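Local coordinates for ADP compounds hydrolase NudE (Escherichia coli, PDB 1VHZ), which hydrolyses ADP-ribose to AMP and ribose 5-phosphate with the help of Mg(2+), and also acts on NADH, Ap3A and Ap2A, as a homodimeric Nudix hydrolase, at residues A[60-66]-A[148-154]; A[79-83]-A[96-101]; A[90-95]-A[108-112]. All blocks are in the same frame, centred on the assembly; numbering follows the deposited sequence.

Interaction 1 (A[60-66]-A[148-154]); sequences DHLILIR and PQVRWPL
In the mixed sheet of the Nudix fold, strand 149-153 lies antiparallel along strand 61-66, the short axes 4.1 Å apart and at 152°. Residues 61-66 and 149-153 are extended; Asp60 has a left-handed backbone (56/26) and Leu154 turns helical (-60/-40). Leu62-Trp152 and Leu64-Val150 are hydrogen-bonded pairs; His61-Pro153, Ile63-Arg151 and Ile65-Gln149 are non-hydrogen-bonded. Leu62 N to Trp152 O is 2.6 Å, Trp152 N to Leu62 O 2.9 Å, Leu64 N to Val150 O 2.7 Å and Val150 N to Leu64 O 2.8 Å. Arg66 N to Pro148 O (2.9 Å) and Leu154 N to Asp60 O (3.0 Å) close the two ends.

On one face Leu64 (m, chi2 -62°) pushes CD2 to 3.4 Å from Trp152 CB, packing on the side-chain root, while the indole leads away from strand 61-66 (chi1 t). Arg66 (m, t, t) lays its chain beside Val150, Arg66 NE 3.5 Å from Val150 CG2. Leu62 CD1 meets Leu154 CD2 at 3.3 Å, and Leu77 touches Leu64, Val150 and Trp152. On the other face Pro153 CA sits over the His61 ring, 4.0 Å from its centroid (CH-pi). There Ile63 (m, m) sets CD1 against one face of the Arg151 guanidinium, 3.1 Å from NH1.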
loop_
_atom_site.group_PDB
_atom_site.type_symbol
_atom_site.label_atom_id
_atom_site.label_comp_id
_atom_site.label_asym_id
_atom_site.label_seq_id
_atom_site.Cartn_x
_atom_site.Cartn_y
_atom_site.Cartn_z
ATOM N N ASP A 60 2.373 -3.644 -27.168
ATOM C CA ASP A 60 2.974 -2.483 -26.561
ATOM C C ASP A 60 2.071 -1.608 -25.720
ATOM O O ASP A 60 2.317 -0.408 -25.548
ATOM C CB ASP A 60 3.679 -1.648 -27.660
ATOM C CG ASP A 60 5.043 -2.301 -27.908
ATOM O OD1 ASP A 60 5.084 -3.201 -28.771
ATOM O OD2 ASP A 60 6.003 -1.930 -27.204
ATOM N N HIS A 61 1.005 -2.164 -25.160
ATOM C CA HIS A 61 0.104 -1.442 -24.306
ATOM C C HIS A 61 -0.123 -2.258 -23.014
ATOM O O HIS A 61 -0.016 -3.471 -22.974
ATOM C CB HIS A 61 -1.282 -1.180 -24.923
ATOM C CG HIS A 61 -1.298 -0.127 -25.994
ATOM N ND1 HIS A 61 -0.664 -0.295 -27.212
ATOM C CD2 HIS A 61 -1.864 1.106 -26.038
ATOM C CE1 HIS A 61 -0.825 0.793 -27.945
ATOM N NE2 HIS A 61 -1.567 1.649 -27.262
ATOM N N LEU A 62 -0.365 -1.518 -21.953
ATOM C CA LEU A 62 -0.743 -2.099 -20.673
ATOM C C LEU A 62 -2.276 -2.279 -20.782
ATOM O O LEU A 62 -2.879 -1.505 -21.544
ATOM C CB LEU A 62 -0.522 -1.070 -19.573
ATOM C CG LEU A 62 0.618 -1.174 -18.597
ATOM C CD1 LEU A 62 1.739 -2.074 -19.050
ATOM C CD2 LEU A 62 1.136 0.213 -18.235
ATOM N N ILE A 63 -2.850 -3.235 -20.114
ATOM C CA ILE A 63 -4.297 -3.391 -20.101
ATOM C C ILE A 63 -4.735 -3.022 -18.661
ATOM O O ILE A 63 -4.375 -3.758 -17.746
ATOM C CB ILE A 63 -4.858 -4.789 -20.377
ATOM C CG1 ILE A 63 -4.418 -5.356 -21.723
ATOM C CG2 ILE A 63 -6.389 -4.712 -20.313
ATOM C CD1 ILE A 63 -4.765 -4.491 -22.913
ATOM N N LEU A 64 -5.415 -1.907 -18.498
ATOM C CA LEU A 64 -5.857 -1.481 -17.167
ATOM C C LEU A 64 -7.364 -1.714 -17.080
ATOM O O LEU A 64 -7.975 -1.875 -18.133
ATOM C CB LEU A 64 -5.666 0.023 -16.984
ATOM C CG LEU A 64 -4.280 0.652 -16.988
ATOM C CD1 LEU A 64 -3.430 0.121 -15.850
ATOM C CD2 LEU A 64 -3.561 0.476 -18.308
ATOM N N ILE A 65 -7.921 -1.678 -15.871
ATOM C CA ILE A 65 -9.348 -1.816 -15.710
ATOM C C ILE A 65 -9.897 -0.710 -14.794
ATOM O O ILE A 65 -9.157 -0.118 -14.022
ATOM C CB ILE A 65 -9.794 -3.175 -15.149
ATOM C CG1 ILE A 65 -8.996 -3.496 -13.879
ATOM C CG2 ILE A 65 -9.627 -4.290 -16.177
ATOM C CD1 ILE A 65 -9.662 -4.489 -12.972
ATOM N N ARG A 66 -11.187 -0.416 -14.933
ATOM C CA ARG A 66 -11.874 0.565 -14.107
ATOM C C ARG A 66 -12.753 -0.254 -13.153
ATOM O O ARG A 66 -13.442 -1.170 -13.592
ATOM C CB ARG A 66 -12.649 1.583 -14.925
ATOM C CG ARG A 66 -11.749 2.418 -15.833
ATOM C CD ARG A 66 -12.533 3.449 -16.642
ATOM N NE ARG A 66 -11.615 4.256 -17.446
ATOM C CZ ARG A 66 -10.823 5.231 -17.039
ATOM N NH1 ARG A 66 -10.027 5.849 -17.925
ATOM N NH2 ARG A 66 -10.792 5.626 -15.760
ATOM N N PRO A 148 -14.580 -2.112 -17.297
ATOM C CA PRO A 148 -14.132 -1.483 -18.535
ATOM C C PRO A 148 -12.611 -1.553 -18.609
ATOM O O PRO A 148 -11.945 -1.375 -17.588
ATOM C CB PRO A 148 -14.647 -0.057 -18.472
ATOM C CG PRO A 148 -15.680 -0.044 -17.410
ATOM C CD PRO A 148 -15.318 -1.166 -16.447
ATOM N N GLN A 149 -12.096 -1.897 -19.776
ATOM C CA GLN A 149 -10.685 -2.017 -20.044
ATOM C C GLN A 149 -10.120 -0.747 -20.657
ATOM O O GLN A 149 -10.812 0.002 -21.352
ATOM C CB GLN A 149 -10.425 -3.198 -21.013
ATOM C CG GLN A 149 -10.612 -4.538 -20.337
ATOM C CD GLN A 149 -10.541 -5.725 -21.259
ATOM O OE1 GLN A 149 -9.670 -5.791 -22.119
ATOM N NE2 GLN A 149 -11.445 -6.690 -21.061
ATOM N N VAL A 150 -8.880 -0.430 -20.294
ATOM C CA VAL A 150 -8.195 0.745 -20.828
ATOM C C VAL A 150 -6.808 0.338 -21.343
ATOM O O VAL A 150 -5.998 -0.219 -20.582
ATOM C CB VAL A 150 -8.030 1.875 -19.811
ATOM C CG1 VAL A 150 -7.328 3.082 -20.462
ATOM C CG2 VAL A 150 -9.359 2.332 -19.228
ATOM N N ARG A 151 -6.565 0.539 -22.624
ATOM C CA ARG A 151 -5.265 0.235 -23.219
ATOM C C ARG A 151 -4.364 1.466 -23.035
ATOM O O ARG A 151 -4.771 2.576 -23.375
ATOM C CB ARG A 151 -5.418 -0.142 -24.696
ATOM C CG ARG A 151 -5.780 -1.625 -24.821
ATOM C CD ARG A 151 -6.440 -1.936 -26.158
ATOM N NE ARG A 151 -6.043 -3.268 -26.618
ATOM C CZ ARG A 151 -6.360 -4.417 -26.039
ATOM N NH1 ARG A 151 -7.107 -4.456 -24.941
ATOM N NH2 ARG A 151 -5.915 -5.550 -26.566
ATOM N N TRP A 152 -3.218 1.274 -22.417
ATOM C CA TRP A 152 -2.291 2.355 -22.117
ATOM C C TRP A 152 -0.904 2.031 -22.655
ATOM O O TRP A 152 -0.317 1.020 -22.273
ATOM C CB TRP A 152 -2.228 2.538 -20.590
ATOM C CG TRP A 152 -1.724 3.895 -20.200
ATOM C CD1 TRP A 152 -0.427 4.345 -20.224
ATOM C CD2 TRP A 152 -2.527 4.972 -19.703
ATOM N NE1 TRP A 152 -0.374 5.645 -19.778
ATOM C CE2 TRP A 152 -1.655 6.048 -19.446
ATOM C CE3 TRP A 152 -3.895 5.120 -19.448
ATOM C CZ2 TRP A 152 -2.121 7.272 -18.957
ATOM C CZ3 TRP A 152 -4.370 6.335 -18.960
ATOM C CH2 TRP A 152 -3.460 7.397 -18.729
ATOM N N PRO A 153 -0.400 2.886 -23.534
ATOM C CA PRO A 153 0.875 2.656 -24.167
ATOM C C PRO A 153 2.029 2.610 -23.186
ATOM O O PRO A 153 2.174 3.497 -22.348
ATOM C CB PRO A 153 1.034 3.781 -25.168
ATOM C CG PRO A 153 -0.146 4.655 -25.066
ATOM C CD PRO A 153 -1.075 4.106 -24.023
ATOM N N LEU A 154 2.905 1.621 -23.368
ATOM C CA LEU A 154 4.080 1.460 -22.524
ATOM C C LEU A 154 4.973 2.690 -22.587
ATOM O O LEU A 154 5.535 3.130 -21.581
ATOM C CB LEU A 154 4.935 0.266 -23.015
ATOM C CG LEU A 154 4.389 -1.132 -22.734
ATOM C CD1 LEU A 154 5.404 -2.191 -23.174
ATOM C CD2 LEU A 154 4.054 -1.298 -21.266
#

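Interaction 2 (A[79-83]-A[96-101]); sequences FSKGL and RELKEE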
loop_
_atom_site.group_PDB
_atom_site.type_symbol
_atom_site.label_atom_id
_atom_site.label_comp_id
_atom_site.label_asym_id
_atom_site.label_seq_id
_atom_site.Cartn_x
_atom_site.Cartn_y
_atom_site.Cartn_z
ATOM N N PHE A 79 -4.573 -1.928 -12.189
ATOM C CA PHE A 79 -4.327 -3.307 -12.549
ATOM C C PHE A 79 -5.307 -4.253 -11.863
ATOM O O PHE A 79 -5.762 -4.024 -10.747
ATOM C CB PHE A 79 -2.882 -3.694 -12.213
ATOM C CG PHE A 79 -1.878 -2.767 -12.856
ATOM C CD1 PHE A 79 -1.053 -1.970 -12.084
ATOM C CD2 PHE A 79 -1.790 -2.683 -14.243
ATOM C CE1 PHE A 79 -0.129 -1.122 -12.683
ATOM C CE2 PHE A 79 -0.879 -1.837 -14.842
ATOM C CZ PHE A 79 -0.039 -1.053 -14.066
ATOM N N SER A 80 -5.642 -5.291 -12.592
ATOM C CA SER A 80 -6.553 -6.344 -12.118
ATOM C C SER A 80 -5.949 -7.007 -10.904
ATOM O O SER A 80 -4.734 -7.243 -10.801
ATOM C CB SER A 80 -6.798 -7.259 -13.337
ATOM O OG SER A 80 -6.955 -8.598 -12.926
ATOM N N LYS A 81 -6.728 -7.238 -9.867
ATOM C CA LYS A 81 -6.299 -7.807 -8.608
ATOM C C LYS A 81 -7.312 -8.834 -8.106
ATOM O O LYS A 81 -8.518 -8.655 -8.319
ATOM C CB LYS A 81 -6.282 -6.677 -7.524
ATOM C CG LYS A 81 -5.267 -5.596 -7.761
ATOM C CD LYS A 81 -5.402 -4.348 -6.926
ATOM C CE LYS A 81 -4.552 -3.201 -7.469
ATOM N NZ LYS A 81 -5.213 -2.376 -8.536
ATOM N N GLY A 82 -6.838 -9.809 -7.354
ATOM C CA GLY A 82 -7.717 -10.825 -6.778
ATOM C C GLY A 82 -6.956 -11.624 -5.718
ATOM O O GLY A 82 -5.799 -11.364 -5.402
ATOM N N LEU A 83 -7.616 -12.633 -5.177
ATOM C CA LEU A 83 -7.037 -13.490 -4.178
ATOM C C LEU A 83 -6.543 -14.806 -4.771
ATOM O O LEU A 83 -7.065 -15.305 -5.758
ATOM C CB LEU A 83 -8.089 -13.797 -3.094
ATOM C CG LEU A 83 -8.584 -12.577 -2.319
ATOM C CD1 LEU A 83 -9.683 -12.986 -1.334
ATOM C CD2 LEU A 83 -7.428 -11.917 -1.587
ATOM N N ARG A 96 -6.154 -17.354 -13.872
ATOM C CA ARG A 96 -7.574 -17.439 -13.582
ATOM C C ARG A 96 -8.182 -16.045 -13.430
ATOM O O ARG A 96 -9.236 -15.771 -14.019
ATOM C CB ARG A 96 -7.831 -18.277 -12.322
ATOM C CG ARG A 96 -9.297 -18.329 -11.885
ATOM C CD ARG A 96 -9.480 -19.154 -10.609
ATOM N NE ARG A 96 -8.631 -18.670 -9.519
ATOM C CZ ARG A 96 -8.741 -17.472 -8.944
ATOM N NH1 ARG A 96 -9.673 -16.593 -9.326
ATOM N NH2 ARG A 96 -7.896 -17.122 -7.973
ATOM N N GLU A 97 -7.544 -15.169 -12.643
ATOM C CA GLU A 97 -8.062 -13.821 -12.460
ATOM C C GLU A 97 -8.102 -13.065 -13.787
ATOM O O GLU A 97 -9.084 -12.348 -14.010
ATOM C CB GLU A 97 -7.277 -13.005 -11.434
ATOM C CG GLU A 97 -7.383 -13.492 -9.998
ATOM C CD GLU A 97 -8.737 -13.192 -9.369
ATOM O OE1 GLU A 97 -9.121 -13.952 -8.448
ATOM O OE2 GLU A 97 -9.400 -12.214 -9.782
ATOM N N LEU A 98 -7.090 -13.175 -14.628
ATOM C CA LEU A 98 -7.139 -12.465 -15.912
ATOM C C LEU A 98 -8.385 -12.927 -16.707
ATOM O O LEU A 98 -9.079 -12.094 -17.271
ATOM C CB LEU A 98 -5.946 -12.744 -16.776
ATOM C CG LEU A 98 -4.810 -11.843 -17.120
ATOM C CD1 LEU A 98 -4.186 -12.284 -18.469
ATOM C CD2 LEU A 98 -5.153 -10.365 -17.189
ATOM N N LYS A 99 -8.562 -14.242 -16.820
ATOM C CA LYS A 99 -9.647 -14.837 -17.563
ATOM C C LYS A 99 -10.999 -14.330 -17.057
ATOM O O LYS A 99 -11.831 -13.958 -17.872
ATOM C CB LYS A 99 -9.638 -16.368 -17.512
ATOM C CG LYS A 99 -8.482 -17.034 -18.214
ATOM C CD LYS A 99 -8.483 -18.553 -17.986
ATOM C CE LYS A 99 -7.190 -19.116 -18.614
ATOM N NZ LYS A 99 -6.954 -20.504 -18.135
ATOM N N GLU A 100 -11.158 -14.308 -15.734
ATOM C CA GLU A 100 -12.366 -13.839 -15.105
ATOM C C GLU A 100 -12.592 -12.338 -15.287
ATOM O O GLU A 100 -13.716 -11.887 -15.496
ATOM C CB GLU A 100 -12.347 -14.093 -13.584
ATOM C CG GLU A 100 -12.521 -15.533 -13.146
ATOM C CD GLU A 100 -12.289 -15.761 -11.671
ATOM O OE1 GLU A 100 -12.152 -16.938 -11.273
ATOM O OE2 GLU A 100 -12.211 -14.785 -10.874
ATOM N N GLU A 101 -11.525 -11.537 -15.222
ATOM C CA GLU A 101 -11.751 -10.093 -15.293
ATOM C C GLU A 101 -11.641 -9.447 -16.644
ATOM O O GLU A 101 -12.383 -8.509 -16.953
ATOM C CB GLU A 101 -10.774 -9.409 -14.307
ATOM C CG GLU A 101 -11.053 -9.849 -12.865
ATOM C CD GLU A 101 -10.347 -8.981 -11.844
ATOM O OE1 GLU A 101 -9.784 -7.929 -12.207
ATOM O OE2 GLU A 101 -10.362 -9.350 -10.651
HETATM O O HOH W 1 -9.458 -6.291 -9.925
HETATM O O HOH W 2 -10.729 -12.632 -6.415
#
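Two carboxylates crowd together where strand 80-83 meets helix 90-102 of the Nudix box: Glu97 OE2 and Glu101 OE2 are 3.1 Å apart, and Glu101 OE2 is also 3.1 Å from Lys81 O. All three oxygens are acceptors, so nothing bonds them directly. Both glutamates are, by similarity, ligands of a divalent cation, and such a cluster of oxygens is consistent with a site prepared for Mg(2+).

The helix segment crosses the strand at 121°, with axes 8.6 Å apart. Gly82 allows the close approach: its CA is 3.7 Å from Glu97 CD, and a CB here would clash with that carboxylate. Ser80 points toward the helix, and its OG donates to Glu101 OE1 at 3.0 Å. Water 1 links the same carboxylate to the strand backbone, 2.9 Å from Lys81 N and 2.8 Å from Glu101 OE1. Lys81 turns away, its NZ bonded to Phe79 O (2.8 Å) and to Asn171.

At the other end Arg96 holds Glu97 and Glu100 in a salt-bridge network, with NH1 2.8 Å from Glu97 OE1 and 3.2 Å from Glu100 OE1, while its NE pairs with Glu88. Water 2 donates to Glu97 OE1 at 2.9 Å and accepts a weak bond from Leu83 N. The guanidinium reaches the strand edge-on, Arg96 NH2 donating to Leu83 O at 3.0 Å.

Interaction 3 (A[90-95]-A[108-112]); sequences VYEAAN and DLTFL
The first turns of the Nudix-box helix, residues 90-95, pack across strand 108-112 at 121°, with short axes 8.9 Å apart. The segment 90-95 is regular alpha-helix (Ala94 N to Val90 O 3.0 Å, Asn95 N to Tyr91 O 2.9 Å) and 108-111 is extended. The closest backbone approach pairs Tyr91 with Leu109, CA to CA 6.3 Å.

Leu109, Tyr91 and Phe111 bury most of the surface. Leu109 (chi1 m, chi2 t) points at the helix and lodges between three of its residues: CD1 is 3.8 Å from Asn95 CB, CD2 4.3 Å from Ala94 CB, and CB 3.9 Å from Tyr91 CD1. It also touches Ala131 of strand 125-136, while Asn95 OD1 bonds to Ala106 N, fastening the helix near the start of strand 104-116. Tyr91 leaves the helix sideways with chi1 at -56°, laying its ring along the strand so that its edge meets the backbone, CE1 3.4 Å from Leu109 O. Phe111, two residues on, starts toward the helix but with chi1 t carries its ring away; Val90 CG2 lies 4.2 Å from Phe111 CG. The contact is thus mainly apolar, joining the helix to the sheet at the protein surface, and at its far end Tyr91 OH rests 3.6 Å from Phe111 CB.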
loop_
_atom_site.group_PDB
_atom_site.type_symbol
_atom_site.label_atom_id
_atom_site.label_comp_id
_atom_site.label_asym_id
_atom_site.label_seq_id
_atom_site.Cartn_x
_atom_site.Cartn_y
_atom_site.Cartn_z
ATOM N N VAL A 90 1.004 -18.709 -7.698
ATOM C CA VAL A 90 0.748 -17.360 -8.161
ATOM C C VAL A 90 0.426 -17.318 -9.657
ATOM O O VAL A 90 -0.340 -16.452 -10.069
ATOM C CB VAL A 90 1.918 -16.370 -7.949
ATOM C CG1 VAL A 90 1.940 -15.910 -6.511
ATOM C CG2 VAL A 90 3.238 -17.021 -8.364
ATOM N N TYR A 91 1.047 -18.163 -10.455
ATOM C CA TYR A 91 0.810 -18.174 -11.894
ATOM C C TYR A 91 -0.628 -18.594 -12.183
ATOM O O TYR A 91 -1.332 -17.943 -12.934
ATOM C CB TYR A 91 1.802 -19.126 -12.589
ATOM C CG TYR A 91 3.246 -18.761 -12.269
ATOM C CD1 TYR A 91 3.859 -17.728 -12.945
ATOM C CD2 TYR A 91 3.959 -19.409 -11.265
ATOM C CE1 TYR A 91 5.164 -17.368 -12.695
ATOM C CE2 TYR A 91 5.259 -19.051 -10.989
ATOM C CZ TYR A 91 5.862 -18.039 -11.705
ATOM O OH TYR A 91 7.146 -17.640 -11.420
ATOM N N GLU A 92 -1.093 -19.605 -11.461
ATOM C CA GLU A 92 -2.431 -20.142 -11.624
ATOM C C GLU A 92 -3.479 -19.125 -11.224
ATOM O O GLU A 92 -4.473 -18.919 -11.925
ATOM C CB GLU A 92 -2.563 -21.447 -10.810
ATOM C CG GLU A 92 -1.881 -22.653 -11.450
ATOM C CD GLU A 92 -1.603 -23.794 -10.480
ATOM O OE1 GLU A 92 -1.782 -23.665 -9.248
ATOM O OE2 GLU A 92 -1.161 -24.876 -10.929
ATOM N N ALA A 93 -3.278 -18.469 -10.077
ATOM C CA ALA A 93 -4.251 -17.459 -9.645
ATOM C C ALA A 93 -4.259 -16.312 -10.653
ATOM O O ALA A 93 -5.330 -15.826 -11.025
ATOM C CB ALA A 93 -3.923 -16.956 -8.254
ATOM N N ALA A 94 -3.064 -15.910 -11.111
ATOM C CA ALA A 94 -2.984 -14.806 -12.054
ATOM C C ALA A 94 -3.752 -15.133 -13.339
ATOM O O ALA A 94 -4.550 -14.328 -13.808
ATOM C CB ALA A 94 -1.533 -14.459 -12.373
ATOM N N ASN A 95 -3.493 -16.310 -13.900
ATOM C CA ASN A 95 -4.156 -16.736 -15.136
ATOM C C ASN A 95 -5.672 -16.771 -14.962
ATOM O O ASN A 95 -6.401 -16.238 -15.791
ATOM C CB ASN A 95 -3.582 -18.084 -15.579
ATOM C CG ASN A 95 -3.601 -18.315 -17.072
ATOM O OD1 ASN A 95 -3.610 -17.394 -17.882
ATOM N ND2 ASN A 95 -3.617 -19.583 -17.485
ATOM N N ASP A 108 2.527 -16.414 -21.044
ATOM C CA ASP A 108 3.785 -16.015 -20.410
ATOM C C ASP A 108 3.540 -15.170 -19.174
ATOM O O ASP A 108 3.334 -13.955 -19.219
ATOM C CB ASP A 108 4.646 -15.331 -21.469
ATOM C CG ASP A 108 6.013 -14.920 -20.986
ATOM O OD1 ASP A 108 6.728 -14.170 -21.689
ATOM O OD2 ASP A 108 6.420 -15.323 -19.883
ATOM N N LEU A 109 3.632 -15.810 -18.008
ATOM C CA LEU A 109 3.407 -15.151 -16.731
ATOM C C LEU A 109 4.683 -15.057 -15.920
ATOM O O LEU A 109 5.416 -16.036 -15.782
ATOM C CB LEU A 109 2.308 -15.878 -15.954
ATOM C CG LEU A 109 0.908 -15.806 -16.574
ATOM C CD1 LEU A 109 0.009 -16.923 -16.073
ATOM C CD2 LEU A 109 0.275 -14.448 -16.296
ATOM N N THR A 110 5.021 -13.830 -15.467
ATOM C CA THR A 110 6.235 -13.674 -14.685
ATOM C C THR A 110 5.984 -13.007 -13.344
ATOM O O THR A 110 5.293 -12.006 -13.189
ATOM C CB THR A 110 7.502 -13.258 -15.384
ATOM O OG1 THR A 110 8.255 -12.198 -14.785
ATOM C CG2 THR A 110 7.413 -13.047 -16.857
ATOM N N PHE A 111 6.450 -13.717 -12.323
ATOM C CA PHE A 111 6.300 -13.276 -10.926
ATOM C C PHE A 111 7.469 -12.344 -10.616
ATOM O O PHE A 111 8.642 -12.690 -10.603
ATOM C CB PHE A 111 6.172 -14.471 -10.007
ATOM C CG PHE A 111 6.335 -14.162 -8.553
ATOM C CD1 PHE A 111 7.298 -14.826 -7.806
ATOM C CD2 PHE A 111 5.557 -13.172 -7.949
ATOM C CE1 PHE A 111 7.465 -14.532 -6.460
ATOM C CE2 PHE A 111 5.742 -12.880 -6.603
ATOM C CZ PHE A 111 6.696 -13.549 -5.864
ATOM N N LEU A 112 7.131 -11.079 -10.430
ATOM C CA LEU A 112 8.100 -10.014 -10.233
ATOM C C LEU A 112 8.402 -9.603 -8.826
ATOM O O LEU A 112 9.518 -9.204 -8.496
ATOM C CB LEU A 112 7.449 -8.794 -10.943
ATOM C CG LEU A 112 8.319 -7.839 -11.723
ATOM C CD1 LEU A 112 9.284 -8.572 -12.637
ATOM C CD2 LEU A 112 7.429 -6.893 -12.548
#

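From the N terminus, the chain enters these contacts at 60-66, whose partner 148-154 comes last, so interaction 1 closes a long loop that holds both others. Within it, 79-83 comes next, followed by helix 90-102, whose start (90-95) serves interaction 3 and whose later turns (96-101) serve interaction 2. Strand segment 108-112 then completes interaction 3, so interactions 2 and 3 cross along the chain and tie one helix to two strands of the same sheet. Interactions 1 and 2 also touch: Leu64 CD1 is 3.4 Å from Phe79 CE2, and Ile65 CD1 is 3.5 Å from Glu101 OE1. Interaction 3 stays about 10 Å from interaction 1 between nearest atoms.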